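Beta-galactosidase (Marinomonas sp. ef1, PDB 6Y2K) probably hydrolyses terminal beta-galactosides such as lactose, as a cold-active, hexameric glycoside hydrolase of family 42. Local coordinates at residues L336-W339 with E340-H344. Sequence-based numbering, arbitrary orientation.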
ATOM      1  N   LEU A 336       4.508 -29.668 -23.600  1.00 15.69           N
ATOM      2  CA  LEU A 336       3.948 -28.384 -24.021  0.50 15.77           C
ATOM      3  C   LEU A 336       4.867 -27.701 -25.031  1.00 15.33           C
ATOM      4  O   LEU A 336       4.424 -27.306 -26.106  1.00 14.91           O
ATOM      5  CB  LEU A 336       3.716 -27.472 -22.801  0.50 16.04           C
ATOM      6  CG  LEU A 336       2.807 -26.242 -22.896  0.50 16.31           C
ATOM      7  CD1 LEU A 336       2.831 -25.531 -21.554  0.50 16.55           C
ATOM      8  CD2 LEU A 336       3.181 -25.256 -23.987  0.50 16.56           C
ATOM      9  N   TRP A 337       6.145 -27.567 -24.669  1.00 15.20           N
ATOM     10  CA  TRP A 337       7.117 -26.863 -25.514  1.00 14.96           C
ATOM     11  C   TRP A 337       7.364 -27.582 -26.830  1.00 14.76           C
ATOM     12  O   TRP A 337       7.593 -26.940 -27.857  1.00 14.89           O
ATOM     13  CB  TRP A 337       8.459 -26.666 -24.779  1.00 14.74           C
ATOM     14  CG  TRP A 337       8.376 -25.883 -23.497  1.00 14.52           C
ATOM     15  CD1 TRP A 337       7.570 -24.809 -23.238  1.00 14.42           C
ATOM     16  CD2 TRP A 337       9.161 -26.091 -22.316  1.00 14.30           C
ATOM     17  NE1 TRP A 337       7.789 -24.344 -21.961  1.00 14.33           N
ATOM     18  CE2 TRP A 337       8.759 -25.114 -21.371  1.00 14.47           C
ATOM     19  CE3 TRP A 337      10.158 -27.020 -21.955  1.00 14.40           C
ATOM     20  CZ2 TRP A 337       9.323 -25.031 -20.088  1.00 14.60           C
ATOM     21  CZ3 TRP A 337      10.716 -26.938 -20.680  1.00 14.42           C
ATOM     22  CH2 TRP A 337      10.298 -25.941 -19.761  1.00 14.45           C
ATOM     23  N   THR A 338       7.322 -28.913 -26.792  1.00 14.86           N
ATOM     24  CA  THR A 338       7.536 -29.734 -27.986  1.00 14.76           C
ATOM     25  C   THR A 338       6.401 -29.542 -28.990  1.00 14.99           C
ATOM     26  O   THR A 338       6.663 -29.228 -30.157  1.00 15.69           O
ATOM     27  CB  THR A 338       7.718 -31.223 -27.618  1.00 14.56           C
ATOM     28  OG1 THR A 338       8.757 -31.355 -26.640  1.00 14.59           O
ATOM     29  CG2 THR A 338       8.093 -32.069 -28.843  1.00 14.78           C
ATOM     30  N   TRP A 339       5.151 -29.721 -28.546  1.00 14.80           N
ATOM     31  CA  TRP A 339       3.990 -29.461 -29.417  1.00 14.68           C
ATOM     32  C   TRP A 339       3.951 -28.026 -29.899  1.00 14.48           C
ATOM     33  O   TRP A 339       3.579 -27.769 -31.038  1.00 13.99           O
ATOM     34  CB  TRP A 339       2.664 -29.810 -28.740  1.00 14.76           C
ATOM     35  CG  TRP A 339       2.318 -31.243 -28.889  1.00 14.84           C
ATOM     36  CD1 TRP A 339       2.230 -32.172 -27.906  1.00 15.06           C
ATOM     37  CD2 TRP A 339       2.051 -31.921 -30.115  1.00 15.25           C
ATOM     38  NE1 TRP A 339       1.902 -33.400 -28.438  1.00 15.55           N
ATOM     39  CE2 TRP A 339       1.794 -33.273 -29.798  1.00 15.37           C
ATOM     40  CE3 TRP A 339       1.997 -31.520 -31.453  1.00 15.22           C
ATOM     41  CZ2 TRP A 339       1.485 -34.223 -30.773  1.00 15.76           C
ATOM     42  CZ3 TRP A 339       1.694 -32.474 -32.429  1.00 15.45           C
ATOM     43  CH2 TRP A 339       1.431 -33.804 -32.079  1.00 15.63           C
ATOM     44  N   GLU A 340       4.335 -27.098 -29.024  1.00 14.46           N
ATOM     45  CA  GLU A 340       4.437 -25.686 -29.388  1.00 14.63           C
ATOM     46  C   GLU A 340       5.309 -25.544 -30.631  1.00 14.41           C
ATOM     47  O   GLU A 340       4.868 -24.973 -31.636  1.00 14.21           O
ATOM     48  CB  GLU A 340       5.001 -24.878 -28.202  1.00 14.84           C
ATOM     49  CG  GLU A 340       5.285 -23.407 -28.437  1.00 15.00           C
ATOM     50  CD  GLU A 340       6.289 -22.886 -27.418  1.00 15.58           C
ATOM     51  OE1 GLU A 340       7.500 -22.956 -27.716  1.00 15.89           O
ATOM     52  OE2 GLU A 340       5.875 -22.449 -26.317  1.00 15.29           O
ATOM     53  N   ALA A 341       6.527 -26.082 -30.574  1.00 14.46           N
ATOM     54  CA  ALA A 341       7.449 -25.999 -31.723  1.00 14.78           C
ATOM     55  C   ALA A 341       6.840 -26.620 -32.989  1.00 15.04           C
ATOM     56  O   ALA A 341       6.912 -26.020 -34.075  1.00 15.31           O
ATOM     57  CB  ALA A 341       8.786 -26.638 -31.399  1.00 14.89           C
ATOM     58  N   PHE A 342       6.206 -27.785 -32.847  1.00 15.79           N
ATOM     59  CA  PHE A 342       5.527 -28.442 -33.993  1.00 15.68           C
ATOM     60  C   PHE A 342       4.419 -27.577 -34.596  1.00 16.13           C
ATOM     61  O   PHE A 342       4.288 -27.522 -35.817  1.00 16.51           O
ATOM     62  CB  PHE A 342       4.941 -29.801 -33.602  1.00 15.93           C
ATOM     63  CG  PHE A 342       5.970 -30.867 -33.271  1.00 15.85           C
ATOM     64  CD1 PHE A 342       7.275 -30.832 -33.774  1.00 16.01           C
ATOM     65  CD2 PHE A 342       5.600 -31.942 -32.482  1.00 15.98           C
ATOM     66  CE1 PHE A 342       8.187 -31.829 -33.450  1.00 16.26           C
ATOM     67  CE2 PHE A 342       6.500 -32.954 -32.181  1.00 16.35           C
ATOM     68  CZ  PHE A 342       7.797 -32.895 -32.658  1.00 16.41           C
ATOM     69  N   SER A 343       3.654 -26.877 -33.756  1.00 15.90           N
ATOM     70  CA  SER A 343       2.602 -25.961 -34.249  1.00 15.71           C
ATOM     71  C   SER A 343       3.134 -24.799 -35.105  1.00 15.39           C
ATOM     72  O   SER A 343       2.402 -24.280 -35.955  1.00 15.44           O
ATOM     73  CB  SER A 343       1.731 -25.431 -33.097  1.00 16.06           C
ATOM     74  OG  SER A 343       2.368 -24.380 -32.369  1.00 15.92           O
ATOM     75  N   HIS A 344       4.389 -24.396 -34.878  1.00 15.09           N
ATOM     76  CA  HIS A 344       5.064 -23.376 -35.693  1.00 15.08           C
ATOM     77  C   HIS A 344       5.842 -23.971 -36.888  1.00 15.54           C
ATOM     78  O   HIS A 344       6.590 -23.247 -37.558  1.00 15.79           O
ATOM     79  CB  HIS A 344       6.003 -22.519 -34.810  1.00 14.96           C
ATOM     80  CG  HIS A 344       5.283 -21.635 -33.833  1.00 14.46           C
ATOM     81  ND1 HIS A 344       5.066 -20.293 -34.065  1.00 14.25           N
ATOM     82  CD2 HIS A 344       4.725 -21.902 -32.626  1.00 14.46           C
ATOM     83  CE1 HIS A 344       4.400 -19.774 -33.046  1.00 14.54           C
ATOM     84  NE2 HIS A 344       4.182 -20.728 -32.157  1.00 14.67           N
TER
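Phe-342 turns the edge of its ring onto the face of the six-membered ring of Trp-339, three residues earlier on the same helix, in a T-shaped pair with planes at 85° and centroids 5.6 Å apart. Phe-342 CD2 makes the approach, 3.8 Å from Trp-339 CE3. With CG beside the backbone N (chi1 -67°), the phenyl ring also leans back one turn, where Phe-342 CE2 lies 3.8 Å from Thr-338 CG2. A flat, apolar side chain suits this place, since it can fill the angle between indole and methyl; an alanine here would probably leave a gap beside both and the indole face without its edge partner. Glu-340 contrasts with this close packing: beyond CB, its extended chain meets the preceding turn only loosely, Glu-340 OE2 standing 4.2 Å from Trp-337 CD1 at the indole edge. Though buried, its carboxylate is satisfied by His-299 and Tyr-624. Ser-343, whose N bonds to Trp-339 O, also sends its OG back to Glu-340 O at 2.7 Å, on a lone pair; a short hydroxyl-bearing side chain suits this. This helix, 333-343, links barrel strands 310-315 and 348-352: Phe-342 packs on Val-349 and helix 377-395, while Trp-339 reaches Phe-620 and Phe-622 of strand 618-623.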